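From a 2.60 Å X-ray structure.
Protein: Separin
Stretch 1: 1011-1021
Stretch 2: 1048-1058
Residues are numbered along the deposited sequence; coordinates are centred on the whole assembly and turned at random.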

ATOM      1  N   ASP A1011      22.925  13.406 -51.692  1.00 63.69           N
ATOM      2  CA  ASP A1011      22.266  14.405 -52.554  1.00 59.56           C
ATOM      3  C   ASP A1011      21.812  15.622 -51.725  1.00 59.58           C
ATOM      4  O   ASP A1011      21.380  15.467 -50.584  1.00 57.70           O
ATOM      5  CB  ASP A1011      21.090  13.758 -53.283  1.00 55.51           C
ATOM      6  CG  ASP A1011      20.316  14.733 -54.148  1.00 60.54           C
ATOM      7  OD1 ASP A1011      19.516  15.496 -53.565  1.00 53.85           O
ATOM      8  OD2 ASP A1011      20.472  14.707 -55.414  1.00 58.60           O
ATOM      9  N   ARG A1012      21.932  16.824 -52.293  1.00 57.43           N
ATOM     10  CA  ARG A1012      21.693  18.059 -51.546  1.00 56.39           C
ATOM     11  C   ARG A1012      20.210  18.315 -51.312  1.00 53.14           C
ATOM     12  O   ARG A1012      19.816  18.882 -50.300  1.00 56.68           O
ATOM     13  CB  ARG A1012      22.311  19.270 -52.274  1.00 61.17           C
ATOM     14  CG  ARG A1012      22.358  20.570 -51.434  1.00 56.59           C
ATOM     15  CD  ARG A1012      22.727  21.805 -52.275  1.00 61.49           C
ATOM     16  NE  ARG A1012      23.250  22.897 -51.444  1.00 59.87           N
ATOM     17  CZ  ARG A1012      24.530  23.021 -51.097  1.00 59.27           C
ATOM     18  NH1 ARG A1012      25.423  22.133 -51.526  1.00 64.19           N
ATOM     19  NH2 ARG A1012      24.923  24.025 -50.324  1.00 51.72           N
ATOM     20  N   ILE A1013      19.386  17.922 -52.267  1.00 57.95           N
ATOM     21  CA  ILE A1013      17.946  18.086 -52.120  1.00 62.85           C
ATOM     22  C   ILE A1013      17.400  17.091 -51.074  1.00 61.27           C
ATOM     23  O   ILE A1013      16.590  17.453 -50.220  1.00 58.83           O
ATOM     24  CB  ILE A1013      17.254  17.928 -53.474  1.00 58.36           C
ATOM     25  CG1 ILE A1013      17.650  19.102 -54.370  1.00 57.16           C
ATOM     26  CG2 ILE A1013      15.750  17.861 -53.320  1.00 59.57           C
ATOM     27  CD1 ILE A1013      17.475  20.454 -53.722  1.00 52.69           C
ATOM     28  N   ALA A1014      17.896  15.860 -51.113  1.00 53.09           N
ATOM     29  CA  ALA A1014      17.563  14.883 -50.096  1.00 58.32           C
ATOM     30  C   ALA A1014      17.941  15.380 -48.705  1.00 60.75           C
ATOM     31  O   ALA A1014      17.251  15.108 -47.721  1.00 58.57           O
ATOM     32  CB  ALA A1014      18.252  13.560 -50.387  1.00 60.32           C
ATOM     33  N   ALA A1015      19.041  16.106 -48.611  1.00 61.97           N
ATOM     34  CA  ALA A1015      19.533  16.477 -47.298  1.00 55.17           C
ATOM     35  C   ALA A1015      18.713  17.640 -46.762  1.00 57.27           C
ATOM     36  O   ALA A1015      18.396  17.684 -45.574  1.00 62.96           O
ATOM     37  CB  ALA A1015      20.995  16.812 -47.351  1.00 49.51           C
ATOM     38  N   ILE A1016      18.343  18.563 -47.645  1.00 54.33           N
ATOM     39  CA  ILE A1016      17.484  19.675 -47.256  1.00 59.20           C
ATOM     40  C   ILE A1016      16.113  19.119 -46.863  1.00 54.87           C
ATOM     41  O   ILE A1016      15.478  19.597 -45.915  1.00 55.07           O
ATOM     42  CB  ILE A1016      17.363  20.718 -48.383  1.00 57.81           C
ATOM     43  CG1 ILE A1016      18.735  21.332 -48.636  1.00 61.17           C
ATOM     44  CG2 ILE A1016      16.340  21.802 -48.053  1.00 47.98           C
ATOM     45  CD1 ILE A1016      18.798  22.246 -49.815  1.00 61.40           C
ATOM     46  N   SER A1017      15.678  18.076 -47.557  1.00 53.00           N
ATOM     47  CA  SER A1017      14.400  17.463 -47.226  1.00 55.39           C
ATOM     48  C   SER A1017      14.395  16.804 -45.841  1.00 59.83           C
ATOM     49  O   SER A1017      13.512  17.077 -45.044  1.00 55.62           O
ATOM     50  CB  SER A1017      14.010  16.439 -48.275  1.00 56.72           C
ATOM     51  OG  SER A1017      12.670  16.029 -48.071  1.00 62.93           O
ATOM     52  N   LYS A1018      15.383  15.963 -45.552  1.00 55.65           N
ATOM     53  CA  LYS A1018      15.450  15.284 -44.268  1.00 51.01           C
ATOM     54  C   LYS A1018      15.601  16.273 -43.119  1.00 64.79           C
ATOM     55  O   LYS A1018      15.138  16.024 -41.994  1.00 69.00           O
ATOM     56  CB  LYS A1018      16.598  14.270 -44.257  1.00 51.27           C
ATOM     57  CG  LYS A1018      16.291  13.046 -45.110  1.00 59.32           C
ATOM     58  CD  LYS A1018      17.523  12.207 -45.456  1.00 62.23           C
ATOM     59  CE  LYS A1018      17.167  11.111 -46.463  1.00 63.37           C
ATOM     60  NZ  LYS A1018      16.274  10.086 -45.860  1.00 63.17           N
ATOM     61  N   LEU A1019      16.236  17.402 -43.397  1.00 59.06           N
ATOM     62  CA  LEU A1019      16.437  18.406 -42.376  1.00 55.25           C
ATOM     63  C   LEU A1019      15.160  19.195 -42.106  1.00 57.84           C
ATOM     64  O   LEU A1019      14.852  19.471 -40.954  1.00 57.03           O
ATOM     65  CB  LEU A1019      17.579  19.335 -42.779  1.00 59.38           C
ATOM     66  CG  LEU A1019      18.951  18.734 -42.490  1.00 55.28           C
ATOM     67  CD1 LEU A1019      20.025  19.440 -43.294  1.00 51.13           C
ATOM     68  CD2 LEU A1019      19.226  18.829 -41.005  1.00 50.86           C
ATOM     69  N   LYS A1020      14.425  19.566 -43.153  1.00 57.61           N
ATOM     70  CA  LYS A1020      13.157  20.277 -42.977  1.00 59.50           C
ATOM     71  C   LYS A1020      12.139  19.379 -42.258  1.00 63.79           C
ATOM     72  O   LYS A1020      11.229  19.848 -41.567  1.00 60.99           O
ATOM     73  CB  LYS A1020      12.610  20.752 -44.326  1.00 53.25           C
ATOM     74  CG  LYS A1020      13.410  21.896 -44.959  1.00 65.82           C
ATOM     75  CD  LYS A1020      13.080  22.098 -46.452  1.00 71.15           C
ATOM     76  CE  LYS A1020      12.117  23.271 -46.702  1.00 77.78           C
ATOM     77  NZ  LYS A1020      12.240  23.857 -48.083  1.00 83.32           N
ATOM     78  N   GLN A1021      12.329  18.079 -42.423  1.00 60.90           N
ATOM     79  CA  GLN A1021      11.504  17.072 -41.803  1.00 60.07           C
ATOM     80  C   GLN A1021      11.792  17.042 -40.311  1.00 68.25           C
ATOM     81  O   GLN A1021      10.882  17.013 -39.478  1.00 66.35           O
ATOM     82  CB  GLN A1021      11.785  15.715 -42.445  1.00 64.61           C
ATOM     83  CG  GLN A1021      10.753  14.629 -42.187  1.00 71.73           C
ATOM     84  CD  GLN A1021      11.286  13.249 -42.561  1.00 81.80           C
ATOM     85  OE1 GLN A1021      12.509  13.029 -42.604  1.00 83.62           O
ATOM     86  NE2 GLN A1021      10.381  12.314 -42.831  1.00 80.75           N
ATOM     87  N   LEU A1048      20.571  23.225 -33.740  1.00 52.27           N
ATOM     88  CA  LEU A1048      21.531  22.607 -34.640  1.00 50.16           C
ATOM     89  C   LEU A1048      20.904  22.351 -36.008  1.00 54.09           C
ATOM     90  O   LEU A1048      21.530  22.592 -37.034  1.00 53.88           O
ATOM     91  CB  LEU A1048      22.077  21.305 -34.070  1.00 50.55           C
ATOM     92  CG  LEU A1048      22.929  20.483 -35.040  1.00 51.18           C
ATOM     93  CD1 LEU A1048      24.146  21.262 -35.503  1.00 54.93           C
ATOM     94  CD2 LEU A1048      23.360  19.194 -34.411  1.00 51.42           C
ATOM     95  N   THR A1049      19.665  21.876 -36.029  1.00 53.79           N
ATOM     96  CA  THR A1049      18.988  21.632 -37.289  1.00 52.49           C
ATOM     97  C   THR A1049      18.806  22.934 -38.075  1.00 50.99           C
ATOM     98  O   THR A1049      18.986  22.969 -39.289  1.00 52.54           O
ATOM     99  CB  THR A1049      17.625  20.936 -37.061  1.00 53.39           C
ATOM    100  OG1 THR A1049      17.849  19.709 -36.368  1.00 52.98           O
ATOM    101  CG2 THR A1049      16.909  20.641 -38.391  1.00 49.15           C
ATOM    102  N   LEU A1050      18.469  24.009 -37.374  1.00 51.73           N
ATOM    103  CA  LEU A1050      18.300  25.312 -38.008  1.00 50.22           C
ATOM    104  C   LEU A1050      19.628  25.803 -38.574  1.00 53.65           C
ATOM    105  O   LEU A1050      19.697  26.331 -39.683  1.00 53.25           O
ATOM    106  CB  LEU A1050      17.749  26.325 -37.015  1.00 50.58           C
ATOM    107  CG  LEU A1050      17.416  27.639 -37.705  1.00 52.48           C
ATOM    108  CD1 LEU A1050      16.340  27.415 -38.750  1.00 43.43           C
ATOM    109  CD2 LEU A1050      17.023  28.718 -36.709  1.00 52.11           C
ATOM    110  N   THR A1051      20.684  25.605 -37.799  1.00 53.49           N
ATOM    111  CA  THR A1051      22.012  26.022 -38.191  1.00 50.96           C
ATOM    112  C   THR A1051      22.483  25.275 -39.436  1.00 53.93           C
ATOM    113  O   THR A1051      22.933  25.905 -40.388  1.00 55.62           O
ATOM    114  CB  THR A1051      22.997  25.822 -37.042  1.00 49.85           C
ATOM    115  OG1 THR A1051      22.558  26.593 -35.921  1.00 51.20           O
ATOM    116  CG2 THR A1051      24.384  26.268 -37.435  1.00 56.04           C
ATOM    117  N   ILE A1052      22.375  23.946 -39.446  1.00 52.64           N
ATOM    118  CA  ILE A1052      22.730  23.198 -40.654  1.00 51.75           C
ATOM    119  C   ILE A1052      21.904  23.657 -41.840  1.00 54.63           C
ATOM    120  O   ILE A1052      22.439  23.924 -42.907  1.00 55.08           O
ATOM    121  CB  ILE A1052      22.523  21.699 -40.527  1.00 52.16           C
ATOM    122  CG1 ILE A1052      23.128  21.160 -39.230  1.00 51.10           C
ATOM    123  CG2 ILE A1052      23.105  21.010 -41.740  1.00 51.27           C
ATOM    124  CD1 ILE A1052      24.587  21.322 -39.147  1.00 55.54           C
ATOM    125  N   LEU A1053      20.599  23.760 -41.647  1.00 54.18           N
ATOM    126  CA  LEU A1053      19.715  24.159 -42.734  1.00 55.24           C
ATOM    127  C   LEU A1053      20.090  25.498 -43.371  1.00 52.62           C
ATOM    128  O   LEU A1053      20.099  25.621 -44.595  1.00 55.40           O
ATOM    129  CB  LEU A1053      18.273  24.212 -42.242  1.00 50.94           C
ATOM    130  CG  LEU A1053      17.440  23.065 -42.779  1.00 55.44           C
ATOM    131  CD1 LEU A1053      16.134  22.984 -42.021  1.00 57.59           C
ATOM    132  CD2 LEU A1053      17.184  23.268 -44.246  1.00 53.11           C
ATOM    133  N   SER A1054      20.391  26.487 -42.536  1.00 51.60           N
ATOM    134  CA  SER A1054      20.614  27.849 -43.001  1.00 55.07           C
ATOM    135  C   SER A1054      21.957  28.022 -43.690  1.00 54.02           C
ATOM    136  O   SER A1054      22.123  28.922 -44.502  1.00 51.95           O
ATOM    137  CB  SER A1054      20.536  28.803 -41.843  1.00 52.28           C
ATOM    138  OG  SER A1054      21.389  28.298 -40.842  1.00 55.88           O
ATOM    139  N   ASN A1055      22.910  27.163 -43.352  1.00 51.55           N
ATOM    140  CA  ASN A1055      24.197  27.170 -44.017  1.00 50.23           C
ATOM    141  C   ASN A1055      24.186  26.430 -45.358  1.00 51.88           C
ATOM    142  O   ASN A1055      25.172  26.450 -46.086  1.00 53.11           O
ATOM    143  CB  ASN A1055      25.255  26.564 -43.100  1.00 52.60           C
ATOM    144  CG  ASN A1055      25.766  27.547 -42.087  1.00 50.39           C
ATOM    145  OD1 ASN A1055      26.724  28.270 -42.343  1.00 59.90           O
ATOM    146  ND2 ASN A1055      25.125  27.596 -40.930  1.00 52.66           N
ATOM    147  N   ILE A1056      23.043  25.823 -45.687  1.00 58.91           N
ATOM    148  CA  ILE A1056      22.902  24.840 -46.772  1.00 52.97           C
ATOM    149  C   ILE A1056      21.875  25.296 -47.817  1.00 52.63           C
ATOM    150  O   ILE A1056      21.943  24.921 -48.989  1.00 54.44           O
ATOM    151  CB  ILE A1056      22.528  23.459 -46.144  1.00 58.32           C
ATOM    152  CG1 ILE A1056      23.802  22.708 -45.746  1.00 59.73           C
ATOM    153  CG2 ILE A1056      21.571  22.606 -46.982  1.00 53.54           C
ATOM    154  CD1 ILE A1056      24.866  22.765 -46.750  1.00 49.94           C
ATOM    155  N   THR A1057      20.941  26.139 -47.387  1.00 52.49           N
ATOM    156  CA  THR A1057      19.864  26.633 -48.239  1.00 50.82           C
ATOM    157  C   THR A1057      19.327  27.902 -47.590  1.00 58.96           C
ATOM    158  O   THR A1057      19.825  28.325 -46.548  1.00 60.99           O
ATOM    159  CB  THR A1057      18.741  25.569 -48.435  1.00 57.29           C
ATOM    160  OG1 THR A1057      17.648  26.121 -49.174  1.00 54.44           O
ATOM    161  CG2 THR A1057      18.223  25.075 -47.103  1.00 59.67           C
ATOM    162  N   SER A1058      18.354  28.535 -48.223  1.00 64.50           N
ATOM    163  CA  SER A1058      17.688  29.684 -47.633  1.00 66.21           C
ATOM    164  C   SER A1058      16.302  29.242 -47.189  1.00 77.38           C
ATOM    165  O   SER A1058      15.575  28.571 -47.934  1.00 76.30           O
ATOM    166  CB  SER A1058      17.614  30.828 -48.623  1.00 62.50           C
ATOM    167  OG  SER A1058      18.892  31.041 -49.200  1.00 81.98           O
TER

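The contact in this part of separin joins helix 1012-1021 to helix 1048-1054 and to residues after 1054. The helices run nearly antiparallel: their directions differ by 154° and their axes approach to 9.9 Å. That spacing leaves room for side chains between the backbones, and the chemistry is mostly apolar. Together the two stretches bury 439 Å².

Apolar packing forms the body of the contact. Leu1019, which has the largest area covered by the other stretch, points its CA-to-CB bond toward the second helix and meets three residues spaced along it. Its CD1 lies 3.8 Å from CG2 of Ile1052, its CB lies 3.7 Å from CG of Leu1053, and its CD2 lies 3.9 Å from CG2 of Thr1049. Leucine suits this place because its branch point lies one carbon beyond CB, so that the two methyls can reach different neighbours while CB itself packs close. One turn earlier, Ile1016 sets off sideways, but its m,t rotamer brings the end of the chain nearer the partner. Branching at CB suits it: its CG1 comes within 3.5 Å of CG2 of Ile1056, a methyl owed to the same branching, its CD1 within 3.6 Å of CB of Thr1057, and its CG2, also near Thr1057, sits more loosely, 4.2 Å from CD2 of Leu1053. Leu1053 thus touches both Ile1016 and Leu1019, and its chi1 of -107° lies between the usual wells. The aliphatic part of Lys1020 adds a lighter contact, with CG 4.1 Å from CD2 of Leu1053; a lysine can lend its methylenes to such a border while its amine lies farther out.

Threonine serves the contact through its carbon atoms. The CG2 of Thr1049 lies 3.5 Å from the backbone O of Leu1019, near the closest backbone approach, where the CA atoms of Leu1019 and Thr1049 are 6.5 Å apart. Its hydroxyl is hydrogen-bonded elsewhere in the structure, which lets a polar residue be buried here without an unsatisfied OG1.

Polar interaction across the contact is confined to Arg1012. Its long, extended side chain, with chi1 to chi3 all t, carries the guanidinium to the carbonyl of Ile1056, which lies at the group's edge and near its plane. NE and NH2 of Arg1012 each donate to O of Ile1056 at 3.4 Å, with angles of 142° and 143°. Both bonds are weak, being long and well short of linear, and the position of NH2 is the less certain.

Other hydrogen bonds lie within each stretch, away from the contact itself. Asp1011 is the N-cap of the first helix: its OD1 accepts from N of Ala1014 at 3.0 Å and, weakly, from N of Ile1013 at 2.8 Å. A short acidic side chain suits this role, for it supplies an acceptor to amides that have no preceding helical turn. In the second stretch, ND2 of Asn1055 donates to O of Thr1051 at 2.8 Å, almost in line at 178°, folding the amide back onto its own chain.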